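Local coordinates for peptidoglycan synthetase penicillin-binding protein 3 (PDB 4YE5), which probably binds penicillin and, as in other members of the transpeptidase family, is likely to cross-link peptidoglycan peptides, at residues L462-Y472 with Y481-T489; S501-I509 with G532-A540. All blocks are in the same frame, centred on the assembly; numbering follows the deposited sequence.

Overall arrangement
Both contacts are buried within the transpeptidase domain, their centres about 12 Å apart, and each seats a helix against a different strand of the same antiparallel sheet. Contact 1 holds helix 455-470 on strand 484-492, an outermost strand of the sheet, while contact 2 holds helix 535-549 on the neighbouring strand 501-510. Backbone bonds such as Gly488 N to Asp505 O join the two strands directly. The chemistry follows the place: at the sheet's edge an outward strand N-H bonds to a helix carbonyl, and a salt bridge closes one end, whereas the inner strand, its backbone paired with strands 484-492 and 517-524, reaches its helix through serine and threonine hydroxyls and a tyrosine ring.

Contact 1 of 2, residues L462-Y472 with Y481-T489; sequences LNAMESSAEHY and YRMAAKSGT
Leu462 rests CD1 on the CB of Ala484 at 3.7 Å, opening a contact in which helix 462-470 crosses beside the edge strand 484-489 at 64°. The axes come within 5.3 Å, a closeness that the small side chains of Ala469, Ala484 and Ala485 permit. Met465, a selenomethionine here, gives its backbone O to Ala485 N at 3.0 Å. The same oxygen takes the helical bond from Ala469 N, the two donors arriving on opposite faces of its carbonyl plane. The Met465 side chain bends at its last torsion and lays CE against the backbone of Ala485. Glu466 sends CG anti to the backbone N (chi1 172°) and stays extended, bringing its carboxylate to the edge of the Arg482 guanidinium. Arginine grips it side-on: NE meets the syn lone pair of OE2 at 2.7 Å and NH2 meets OE1 at 3.0 Å, with the planes 35° apart. Ser468 donates its OG to Ala464 O inside the helix, while CB presses on Ala485 O at 3.2 Å. Lys486 runs its CD past this serine on the way to Ser287 and Leu339, which bind NZ. Ala469 CB fits against Met483 O; Ala469 CB also lies 4.0 Å from Ala485 CB. Tyr472 finally brings CE2 obliquely to Ser487 OG at 3.5 Å. Lys486, Ser487 and Gly488 resemble the K(T/S)G motif of penicillin-binding proteins, consistent with an active-site strand beside Ser287. One backbone bond holds the strand, and a two-bond salt bridge, which would tend to keep Glu466 ionised, holds the loop leading into it.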
ATOM      1  N   LEU A 462      -3.496  -0.191 -28.301  1.00 18.42           N
ATOM      2  CA  LEU A 462      -3.237  -1.540 -27.807  1.00 16.21           C
ATOM      3  C   LEU A 462      -2.594  -2.380 -28.918  1.00 17.96           C
ATOM      4  O   LEU A 462      -1.638  -3.136 -28.689  1.00 19.68           O
ATOM      5  CB  LEU A 462      -4.567  -2.179 -27.376  1.00 22.62           C
ATOM      6  CG  LEU A 462      -4.547  -3.497 -26.613  1.00 28.77           C
ATOM      7  CD1 LEU A 462      -3.821  -3.340 -25.292  1.00 23.62           C
ATOM      8  CD2 LEU A 462      -5.978  -3.961 -26.359  1.00 35.15           C
ATOM      9  N   ASN A 463      -3.140  -2.241 -30.122  1.00 21.50           N
ATOM     10  CA  ASN A 463      -2.605  -2.880 -31.317  1.00 18.73           C
ATOM     11  C   ASN A 463      -1.139  -2.449 -31.573  1.00 18.21           C
ATOM     12  O   ASN A 463      -0.271  -3.279 -31.835  1.00 18.23           O
ATOM     13  CB  ASN A 463      -3.514  -2.534 -32.503  1.00 23.02           C
ATOM     14  CG  ASN A 463      -3.167  -3.303 -33.775  1.00 27.52           C
ATOM     15  OD1 ASN A 463      -2.011  -3.363 -34.191  1.00 27.44           O
ATOM     16  ND2 ASN A 463      -4.184  -3.879 -34.408  1.00 25.93           N
ATOM     17  N   ALA A 464      -0.858  -1.155 -31.474  1.00 23.94           N
ATOM     18  CA  ALA A 464       0.518  -0.663 -31.660  1.00 23.13           C
ATOM     19  C   ALA A 464       1.439  -1.140 -30.530  1.00 20.95           C
ATOM     20  O   ALA A 464       2.623  -1.428 -30.764  1.00 20.21           O
ATOM     21  CB  ALA A 464       0.538   0.868 -31.768  1.00 18.29           C
HETATM   22  N   MSE A 465       0.903  -1.230 -29.310  1.00 15.83           N
HETATM   23  CA  MSE A 465       1.669  -1.769 -28.181  1.00 20.00           C
HETATM   24  C   MSE A 465       1.956  -3.266 -28.322  1.00 17.03           C
HETATM   25  O   MSE A 465       2.993  -3.759 -27.871  1.00 16.14           O
HETATM   26  CB  MSE A 465       0.997  -1.485 -26.823  1.00 18.29           C
HETATM   27  CG  MSE A 465       0.974  -0.010 -26.442  1.00 14.66           C
HETATM   28 SE   MSE A 465       0.204   0.236 -24.679  0.55 14.33          SE
HETATM   29  CE  MSE A 465       1.609  -0.675 -23.630  1.00 12.28           C
ATOM     30  N   GLU A 466       1.041  -3.989 -28.949  1.00 16.83           N
ATOM     31  CA  GLU A 466       1.294  -5.385 -29.223  1.00 18.01           C
ATOM     32  C   GLU A 466       2.425  -5.520 -30.259  1.00 20.21           C
ATOM     33  O   GLU A 466       3.290  -6.396 -30.133  1.00 17.35           O
ATOM     34  CB  GLU A 466       0.011  -6.120 -29.665  1.00 18.48           C
ATOM     35  CG  GLU A 466       0.294  -7.538 -30.141  1.00 25.59           C
ATOM     36  CD  GLU A 466      -0.912  -8.473 -30.070  1.00 30.39           C
ATOM     37  OE1 GLU A 466      -2.049  -7.993 -29.873  1.00 29.05           O
ATOM     38  OE2 GLU A 466      -0.705  -9.697 -30.212  1.00 29.95           O
ATOM     39  N   SER A 467       2.438  -4.645 -31.268  1.00 17.32           N
ATOM     40  CA  SER A 467       3.573  -4.616 -32.197  1.00 29.49           C
ATOM     41  C   SER A 467       4.854  -4.232 -31.443  1.00 25.90           C
ATOM     42  O   SER A 467       5.924  -4.789 -31.698  1.00 21.66           O
ATOM     43  CB  SER A 467       3.326  -3.654 -33.371  1.00 18.91           C
ATOM     44  OG  SER A 467       2.248  -4.115 -34.167  1.00 19.90           O
ATOM     45  N   SER A 468       4.743  -3.307 -30.493  1.00 19.90           N
ATOM     46  CA  SER A 468       5.909  -2.924 -29.681  1.00 15.61           C
ATOM     47  C   SER A 468       6.446  -4.122 -28.863  1.00 17.03           C
ATOM     48  O   SER A 468       7.648  -4.294 -28.757  1.00 18.11           O
ATOM     49  CB  SER A 468       5.582  -1.734 -28.744  1.00 14.89           C
ATOM     50  OG  SER A 468       5.157  -0.584 -29.498  1.00 20.21           O
ATOM     51  N   ALA A 469       5.556  -4.942 -28.296  1.00 16.91           N
ATOM     52  CA  ALA A 469       5.976  -6.150 -27.552  1.00 19.90           C
ATOM     53  C   ALA A 469       6.667  -7.172 -28.471  1.00 16.57           C
ATOM     54  O   ALA A 469       7.692  -7.759 -28.123  1.00 20.07           O
ATOM     55  CB  ALA A 469       4.772  -6.820 -26.869  1.00 14.27           C
ATOM     56  N   GLU A 470       6.095  -7.388 -29.642  1.00 16.36           N
ATOM     57  CA  GLU A 470       6.674  -8.338 -30.590  1.00 21.45           C
ATOM     58  C   GLU A 470       8.080  -7.929 -31.024  1.00 25.46           C
ATOM     59  O   GLU A 470       8.892  -8.773 -31.384  1.00 20.15           O
ATOM     60  CB  GLU A 470       5.774  -8.494 -31.814  1.00 25.98           C
ATOM     61  CG  GLU A 470       4.477  -9.212 -31.508  1.00 27.11           C
ATOM     62  CD  GLU A 470       3.652  -9.443 -32.757  1.00 38.05           C
ATOM     63  OE1 GLU A 470       4.098  -8.998 -33.837  1.00 41.32           O
ATOM     64  OE2 GLU A 470       2.562 -10.054 -32.658  1.00 29.90           O
ATOM     65  N   HIS A 471       8.367  -6.637 -30.980  1.00 22.90           N
ATOM     66  CA  HIS A 471       9.716  -6.150 -31.272  1.00 26.31           C
ATOM     67  C   HIS A 471      10.793  -6.816 -30.379  1.00 20.84           C
ATOM     68  O   HIS A 471      11.944  -6.946 -30.789  1.00 24.46           O
ATOM     69  CB  HIS A 471       9.754  -4.620 -31.131  1.00 22.06           C
ATOM     70  CG  HIS A 471      11.012  -3.998 -31.646  1.00 28.98           C
ATOM     71  ND1 HIS A 471      11.221  -3.745 -32.984  1.00 33.17           N
ATOM     72  CD2 HIS A 471      12.131  -3.583 -31.003  1.00 27.86           C
ATOM     73  CE1 HIS A 471      12.412  -3.193 -33.144  1.00 37.48           C
ATOM     74  NE2 HIS A 471      12.984  -3.081 -31.960  1.00 29.63           N
ATOM     75  N   TYR A 472      10.402  -7.242 -29.176  1.00 20.55           N
ATOM     76  CA  TYR A 472      11.318  -7.870 -28.210  1.00 16.16           C
ATOM     77  C   TYR A 472      11.030  -9.355 -27.963  1.00 19.07           C
ATOM     78  O   TYR A 472      11.506  -9.930 -26.986  1.00 19.84           O
ATOM     79  CB  TYR A 472      11.293  -7.099 -26.868  1.00 15.01           C
ATOM     80  CG  TYR A 472      11.753  -5.666 -27.065  1.00 18.75           C
ATOM     81  CD1 TYR A 472      13.006  -5.403 -27.593  1.00 19.53           C
ATOM     82  CD2 TYR A 472      10.920  -4.590 -26.772  1.00 23.03           C
ATOM     83  CE1 TYR A 472      13.446  -4.117 -27.792  1.00 21.14           C
ATOM     84  CE2 TYR A 472      11.351  -3.288 -26.975  1.00 21.35           C
ATOM     85  CZ  TYR A 472      12.605  -3.063 -27.494  1.00 22.49           C
ATOM     86  OH  TYR A 472      13.046  -1.785 -27.716  1.00 23.95           O
ATOM     87  N   TYR A 481       0.590 -16.658 -24.824  1.00 24.29           N
ATOM     88  CA  TYR A 481      -0.145 -15.414 -24.581  1.00 22.14           C
ATOM     89  C   TYR A 481       0.388 -14.225 -25.355  1.00 27.52           C
ATOM     90  O   TYR A 481       1.600 -13.995 -25.413  1.00 29.17           O
ATOM     91  CB  TYR A 481      -0.164 -15.095 -23.076  1.00 21.75           C
ATOM     92  CG  TYR A 481      -0.819 -16.202 -22.257  1.00 26.65           C
ATOM     93  CD1 TYR A 481      -0.079 -17.289 -21.799  1.00 26.84           C
ATOM     94  CD2 TYR A 481      -2.173 -16.164 -21.963  1.00 21.06           C
ATOM     95  CE1 TYR A 481      -0.673 -18.308 -21.067  1.00 25.98           C
ATOM     96  CE2 TYR A 481      -2.774 -17.186 -21.225  1.00 23.87           C
ATOM     97  CZ  TYR A 481      -2.021 -18.250 -20.786  1.00 27.10           C
ATOM     98  OH  TYR A 481      -2.617 -19.261 -20.047  1.00 28.56           O
ATOM     99  N   ARG A 482      -0.525 -13.452 -25.924  1.00 23.60           N
ATOM    100  CA  ARG A 482      -0.156 -12.200 -26.588  1.00 23.12           C
ATOM    101  C   ARG A 482       0.022 -11.099 -25.552  1.00 23.18           C
ATOM    102  O   ARG A 482      -0.747 -11.040 -24.599  1.00 21.02           O
ATOM    103  CB  ARG A 482      -1.239 -11.824 -27.600  1.00 23.92           C
ATOM    104  CG  ARG A 482      -1.301 -12.803 -28.773  1.00 26.06           C
ATOM    105  CD  ARG A 482      -2.584 -12.680 -29.586  1.00 21.49           C
ATOM    106  NE  ARG A 482      -2.878 -11.313 -30.008  1.00 23.16           N
ATOM    107  CZ  ARG A 482      -4.027 -10.954 -30.577  1.00 29.32           C
ATOM    108  NH1 ARG A 482      -4.975 -11.862 -30.807  1.00 26.74           N
ATOM    109  NH2 ARG A 482      -4.231  -9.695 -30.929  1.00 29.39           N
HETATM  110  N   MSE A 483       1.035 -10.241 -25.735  1.00 17.40           N
HETATM  111  CA  MSE A 483       1.286  -9.114 -24.831  1.00 18.47           C
HETATM  112  C   MSE A 483       1.264  -7.803 -25.590  1.00 20.67           C
HETATM  113  O   MSE A 483       1.659  -7.744 -26.752  1.00 19.45           O
HETATM  114  CB  MSE A 483       2.673  -9.229 -24.160  1.00 18.85           C
HETATM  115  CG  MSE A 483       2.760 -10.297 -23.050  1.00 25.70           C
HETATM  116 SE   MSE A 483       4.535 -10.384 -22.216  0.54 24.45          SE
HETATM  117  CE  MSE A 483       5.438 -11.303 -23.609  1.00 20.13           C
ATOM    118  N   ALA A 484       0.823  -6.747 -24.918  1.00 17.32           N
ATOM    119  CA  ALA A 484       0.936  -5.401 -25.456  1.00 18.94           C
ATOM    120  C   ALA A 484       1.799  -4.673 -24.444  1.00 20.40           C
ATOM    121  O   ALA A 484       1.448  -4.614 -23.262  1.00 21.17           O
ATOM    122  CB  ALA A 484      -0.416  -4.736 -25.555  1.00 14.04           C
ATOM    123  N   ALA A 485       2.920  -4.124 -24.891  1.00 16.67           N
ATOM    124  CA  ALA A 485       3.863  -3.574 -23.922  1.00 20.23           C
ATOM    125  C   ALA A 485       4.694  -2.453 -24.491  1.00 19.51           C
ATOM    126  O   ALA A 485       4.813  -2.327 -25.701  1.00 15.74           O
ATOM    127  CB  ALA A 485       4.789  -4.695 -23.424  1.00 14.05           C
ATOM    128  N   LYS A 486       5.311  -1.672 -23.611  1.00 13.10           N
ATOM    129  CA  LYS A 486       6.311  -0.697 -24.024  1.00 15.47           C
ATOM    130  C   LYS A 486       7.487  -0.727 -23.070  1.00 14.42           C
ATOM    131  O   LYS A 486       7.301  -0.926 -21.872  1.00 12.77           O
ATOM    132  CB  LYS A 486       5.730   0.734 -24.054  1.00 15.17           C
ATOM    133  CG  LYS A 486       5.295   1.211 -25.446  1.00 20.78           C
ATOM    134  CD  LYS A 486       6.429   1.286 -26.481  1.00 14.47           C
ATOM    135  CE  LYS A 486       7.312   2.494 -26.228  1.00 19.34           C
ATOM    136  NZ  LYS A 486       8.639   2.414 -26.904  1.00 23.05           N
ATOM    137  N   SER A 487       8.687  -0.487 -23.598  1.00 15.14           N
ATOM    138  CA  SER A 487       9.890  -0.342 -22.780  1.00 14.08           C
ATOM    139  C   SER A 487      10.391   1.096 -22.757  1.00 19.22           C
ATOM    140  O   SER A 487      10.059   1.892 -23.643  1.00 15.41           O
ATOM    141  CB  SER A 487      11.017  -1.185 -23.368  1.00 15.98           C
ATOM    142  OG  SER A 487      11.329  -0.712 -24.668  1.00 18.79           O
ATOM    143  N   GLY A 488      11.227   1.415 -21.763  1.00 16.24           N
ATOM    144  CA  GLY A 488      11.889   2.707 -21.708  1.00 13.15           C
ATOM    145  C   GLY A 488      13.144   2.662 -20.839  1.00 15.53           C
ATOM    146  O   GLY A 488      13.399   1.666 -20.170  1.00 13.91           O
ATOM    147  N   THR A 489      13.926   3.737 -20.872  1.00 16.01           N
ATOM    148  CA  THR A 489      15.014   3.961 -19.929  1.00 18.20           C
ATOM    149  C   THR A 489      15.008   5.440 -19.641  1.00 22.41           C
ATOM    150  O   THR A 489      14.450   6.228 -20.417  1.00 21.00           O
ATOM    151  CB  THR A 489      16.414   3.601 -20.500  1.00 23.56           C
ATOM    152  OG1 THR A 489      16.695   4.432 -21.623  1.00 24.10           O
ATOM    153  CG2 THR A 489      16.480   2.131 -20.934  1.00 22.86           C
TER

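Contact 2 of 2, residues S501-I509 with G532-A540; sequences SIISDYSTI and GLTAGPVTA
Ser504 OG is gripped twice by segment 532-540: it donates to Gly532 O at 2.7 Å and accepts from Ala535 N at 3.1 Å. Its bonds tie an inner strand to the turn at Gly532 and to Ala535 of the helix that follows, in the beta-lactamase-like transpeptidase fold, where helices pack on a central antiparallel sheet. With OG anti to the backbone N (chi1 169°), the hydroxyl is set between the Gly532 carbonyl and the Ala535 N-H, and a serine is short enough to serve both. Helix and strand run at 37° to each other. Two residues on, Tyr506, again facing the helix, packs CB on the methyl of Ala535 at 3.7 Å and lays one ring face on the helix backbone. Gly536 CA stands over the ring centre in a CH-pi contact, 3.4 Å from the centroid and 14° off the normal; lacking a side chain, glycine brings its main chain down onto the aromatic. The tyrosine also touches Ala485 and Ser487 on strand 484-492. Beyond the ring, two threonine hydroxyls are bonded in series: Thr508 OG1 donates to Thr539 OG1 at 3.0 Å, and Thr539 OG1 donates, at 2.9 Å, to an in-plane lone pair of Gly536 O.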
ATOM      1  N   SER A 501      23.577   6.888 -13.876  1.00 23.03           N
ATOM      2  CA  SER A 501      22.688   5.771 -13.571  1.00 18.86           C
ATOM      3  C   SER A 501      21.436   5.876 -14.414  1.00 17.90           C
ATOM      4  O   SER A 501      21.011   6.980 -14.777  1.00 22.23           O
ATOM      5  CB  SER A 501      22.310   5.735 -12.088  1.00 19.96           C
ATOM      6  OG  SER A 501      23.389   5.261 -11.286  1.00 20.24           O
ATOM      7  N   ILE A 502      20.843   4.730 -14.721  1.00 16.85           N
ATOM      8  CA  ILE A 502      19.589   4.712 -15.456  1.00 18.86           C
ATOM      9  C   ILE A 502      18.612   3.738 -14.806  1.00 24.07           C
ATOM     10  O   ILE A 502      19.011   2.891 -14.011  1.00 20.46           O
ATOM     11  CB  ILE A 502      19.805   4.263 -16.926  1.00 28.92           C
ATOM     12  CG1 ILE A 502      20.251   2.804 -16.966  1.00 30.93           C
ATOM     13  CG2 ILE A 502      20.861   5.157 -17.640  1.00 25.22           C
ATOM     14  CD1 ILE A 502      19.575   1.987 -18.063  1.00 35.35           C
ATOM     15  N   ILE A 503      17.326   3.885 -15.122  1.00 16.51           N
ATOM     16  CA  ILE A 503      16.366   2.843 -14.836  1.00 15.19           C
ATOM     17  C   ILE A 503      15.991   2.208 -16.161  1.00 19.16           C
ATOM     18  O   ILE A 503      16.057   2.867 -17.209  1.00 18.31           O
ATOM     19  CB  ILE A 503      15.091   3.385 -14.177  1.00 15.10           C
ATOM     20  CG1 ILE A 503      14.595   4.602 -14.948  1.00 22.87           C
ATOM     21  CG2 ILE A 503      15.384   3.772 -12.715  1.00 16.80           C
ATOM     22  CD1 ILE A 503      13.135   4.775 -14.927  1.00 19.19           C
ATOM     23  N   SER A 504      15.638   0.929 -16.098  1.00 18.04           N
ATOM     24  CA  SER A 504      14.967   0.199 -17.167  1.00 17.02           C
ATOM     25  C   SER A 504      13.519   0.012 -16.721  1.00 19.66           C
ATOM     26  O   SER A 504      13.276  -0.548 -15.651  1.00 13.79           O
ATOM     27  CB  SER A 504      15.624  -1.180 -17.313  1.00 15.17           C
ATOM     28  OG  SER A 504      14.894  -2.067 -18.151  1.00 16.72           O
ATOM     29  N   ASP A 505      12.558   0.482 -17.515  1.00 16.88           N
ATOM     30  CA  ASP A 505      11.150   0.277 -17.172  1.00 14.60           C
ATOM     31  C   ASP A 505      10.428  -0.456 -18.279  1.00 16.15           C
ATOM     32  O   ASP A 505      10.857  -0.449 -19.438  1.00 11.56           O
ATOM     33  CB  ASP A 505      10.412   1.567 -16.722  1.00 11.16           C
ATOM     34  CG  ASP A 505      10.372   2.672 -17.785  1.00 18.95           C
ATOM     35  OD1 ASP A 505      10.963   2.512 -18.861  1.00 17.82           O
ATOM     36  OD2 ASP A 505       9.745   3.741 -17.529  1.00 15.42           O
ATOM     37  N   TYR A 506       9.334  -1.107 -17.916  1.00 12.88           N
ATOM     38  CA  TYR A 506       8.643  -1.957 -18.865  1.00 14.23           C
ATOM     39  C   TYR A 506       7.265  -2.177 -18.301  1.00 15.72           C
ATOM     40  O   TYR A 506       7.129  -2.483 -17.127  1.00 14.78           O
ATOM     41  CB  TYR A 506       9.386  -3.304 -19.003  1.00 10.31           C
ATOM     42  CG  TYR A 506       9.117  -4.055 -20.313  1.00 12.59           C
ATOM     43  CD1 TYR A 506       7.978  -4.861 -20.469  1.00 14.43           C
ATOM     44  CD2 TYR A 506      10.019  -3.984 -21.377  1.00 13.86           C
ATOM     45  CE1 TYR A 506       7.746  -5.575 -21.691  1.00 15.16           C
ATOM     46  CE2 TYR A 506       9.789  -4.686 -22.587  1.00 16.97           C
ATOM     47  CZ  TYR A 506       8.658  -5.477 -22.731  1.00 21.18           C
ATOM     48  OH  TYR A 506       8.442  -6.168 -23.936  1.00 23.19           O
ATOM     49  N   SER A 507       6.244  -1.997 -19.128  1.00 12.18           N
ATOM     50  CA  SER A 507       4.889  -2.170 -18.673  1.00 13.43           C
ATOM     51  C   SER A 507       4.136  -2.993 -19.712  1.00 17.21           C
ATOM     52  O   SER A 507       4.149  -2.681 -20.906  1.00 17.04           O
ATOM     53  CB  SER A 507       4.230  -0.813 -18.424  1.00 17.29           C
ATOM     54  OG  SER A 507       2.947  -0.984 -17.846  1.00 21.24           O
ATOM     55  N   THR A 508       3.485  -4.046 -19.232  1.00 16.40           N
ATOM     56  CA  THR A 508       2.861  -5.030 -20.084  1.00 13.34           C
ATOM     57  C   THR A 508       1.374  -5.199 -19.766  1.00 12.56           C
ATOM     58  O   THR A 508       0.981  -5.276 -18.593  1.00 15.11           O
ATOM     59  CB  THR A 508       3.511  -6.412 -19.865  1.00 24.31           C
ATOM     60  OG1 THR A 508       4.918  -6.319 -20.134  1.00 28.48           O
ATOM     61  CG2 THR A 508       2.881  -7.426 -20.825  1.00 23.13           C
ATOM     62  N   ILE A 509       0.566  -5.276 -20.814  1.00 13.87           N
ATOM     63  CA  ILE A 509      -0.856  -5.601 -20.695  1.00 15.92           C
ATOM     64  C   ILE A 509      -0.991  -7.036 -21.163  1.00 20.77           C
ATOM     65  O   ILE A 509      -0.513  -7.377 -22.238  1.00 17.85           O
ATOM     66  CB  ILE A 509      -1.706  -4.716 -21.635  1.00 12.64           C
ATOM     67  CG1 ILE A 509      -1.591  -3.246 -21.214  1.00 16.19           C
ATOM     68  CG2 ILE A 509      -3.147  -5.195 -21.640  1.00 14.64           C
ATOM     69  CD1 ILE A 509      -2.013  -2.231 -22.321  1.00 12.79           C
ATOM     70  N   GLY A 532      19.682  -2.412 -20.831  1.00 18.42           N
ATOM     71  CA  GLY A 532      18.599  -1.517 -20.473  1.00 17.80           C
ATOM     72  C   GLY A 532      17.206  -2.054 -20.743  1.00 17.06           C
ATOM     73  O   GLY A 532      16.213  -1.385 -20.428  1.00 17.39           O
ATOM     74  N   LEU A 533      17.119  -3.262 -21.301  1.00 17.86           N
ATOM     75  CA  LEU A 533      15.825  -3.927 -21.531  1.00 15.66           C
ATOM     76  C   LEU A 533      15.519  -5.033 -20.509  1.00 14.33           C
ATOM     77  O   LEU A 533      14.576  -5.807 -20.664  1.00 15.78           O
ATOM     78  CB  LEU A 533      15.784  -4.499 -22.958  1.00 18.72           C
ATOM     79  CG  LEU A 533      15.561  -3.378 -23.984  1.00 25.38           C
ATOM     80  CD1 LEU A 533      16.106  -3.761 -25.328  1.00 32.72           C
ATOM     81  CD2 LEU A 533      14.062  -3.038 -24.079  1.00 25.12           C
ATOM     82  N   THR A 534      16.322  -5.097 -19.460  1.00 14.70           N
ATOM     83  CA  THR A 534      16.190  -6.144 -18.453  1.00 17.10           C
ATOM     84  C   THR A 534      14.794  -6.178 -17.801  1.00 16.57           C
ATOM     85  O   THR A 534      14.310  -7.241 -17.429  1.00 16.68           O
ATOM     86  CB  THR A 534      17.293  -6.007 -17.378  1.00 13.91           C
ATOM     87  OG1 THR A 534      18.577  -6.056 -18.018  1.00 17.64           O
ATOM     88  CG2 THR A 534      17.229  -7.158 -16.378  1.00 12.91           C
ATOM     89  N   ALA A 535      14.140  -5.029 -17.669  1.00 12.53           N
ATOM     90  CA  ALA A 535      12.812  -5.045 -17.044  1.00 17.10           C
ATOM     91  C   ALA A 535      11.788  -5.881 -17.829  1.00 16.41           C
ATOM     92  O   ALA A 535      10.855  -6.415 -17.244  1.00 11.92           O
ATOM     93  CB  ALA A 535      12.285  -3.625 -16.782  1.00 10.48           C
ATOM     94  N   GLY A 536      11.977  -6.012 -19.141  1.00 11.21           N
ATOM     95  CA  GLY A 536      11.083  -6.825 -19.969  1.00 17.91           C
ATOM     96  C   GLY A 536      10.899  -8.284 -19.544  1.00 16.35           C
ATOM     97  O   GLY A 536       9.790  -8.705 -19.245  1.00 13.72           O
ATOM     98  N   PRO A 537      11.984  -9.073 -19.529  1.00 14.58           N
ATOM     99  CA  PRO A 537      11.872 -10.489 -19.124  1.00 17.26           C
ATOM    100  C   PRO A 537      11.335 -10.614 -17.693  1.00 14.73           C
ATOM    101  O   PRO A 537      10.661 -11.577 -17.377  1.00 19.34           O
ATOM    102  CB  PRO A 537      13.324 -10.976 -19.172  1.00 18.58           C
ATOM    103  CG  PRO A 537      13.976 -10.078 -20.253  1.00 20.38           C
ATOM    104  CD  PRO A 537      13.336  -8.729 -20.007  1.00 14.13           C
ATOM    105  N   VAL A 538      11.636  -9.639 -16.843  1.00 16.30           N
ATOM    106  CA  VAL A 538      11.116  -9.653 -15.472  1.00 18.43           C
ATOM    107  C   VAL A 538       9.587  -9.527 -15.476  1.00 17.27           C
ATOM    108  O   VAL A 538       8.926 -10.252 -14.755  1.00 18.69           O
ATOM    109  CB  VAL A 538      11.812  -8.588 -14.573  1.00 14.66           C
ATOM    110  CG1 VAL A 538      11.313  -8.670 -13.090  1.00 10.65           C
ATOM    111  CG2 VAL A 538      13.339  -8.779 -14.638  1.00 16.52           C
ATOM    112  N   THR A 539       9.005  -8.662 -16.317  1.00 15.23           N
ATOM    113  CA  THR A 539       7.541  -8.575 -16.326  1.00 16.52           C
ATOM    114  C   THR A 539       6.958  -9.883 -16.828  1.00 14.80           C
ATOM    115  O   THR A 539       5.900 -10.303 -16.387  1.00 18.36           O
ATOM    116  CB  THR A 539       6.988  -7.427 -17.208  1.00 16.53           C
ATOM    117  OG1 THR A 539       7.107  -7.780 -18.599  1.00 27.06           O
ATOM    118  CG2 THR A 539       7.725  -6.123 -16.922  1.00 11.43           C
ATOM    119  N   ALA A 540       7.654 -10.510 -17.776  1.00 14.27           N
ATOM    120  CA  ALA A 540       7.205 -11.775 -18.350  1.00 21.11           C
ATOM    121  C   ALA A 540       7.240 -12.964 -17.372  1.00 18.40           C
ATOM    122  O   ALA A 540       6.404 -13.871 -17.453  1.00 17.47           O
ATOM    123  CB  ALA A 540       7.997 -12.098 -19.647  1.00 17.06           C
TER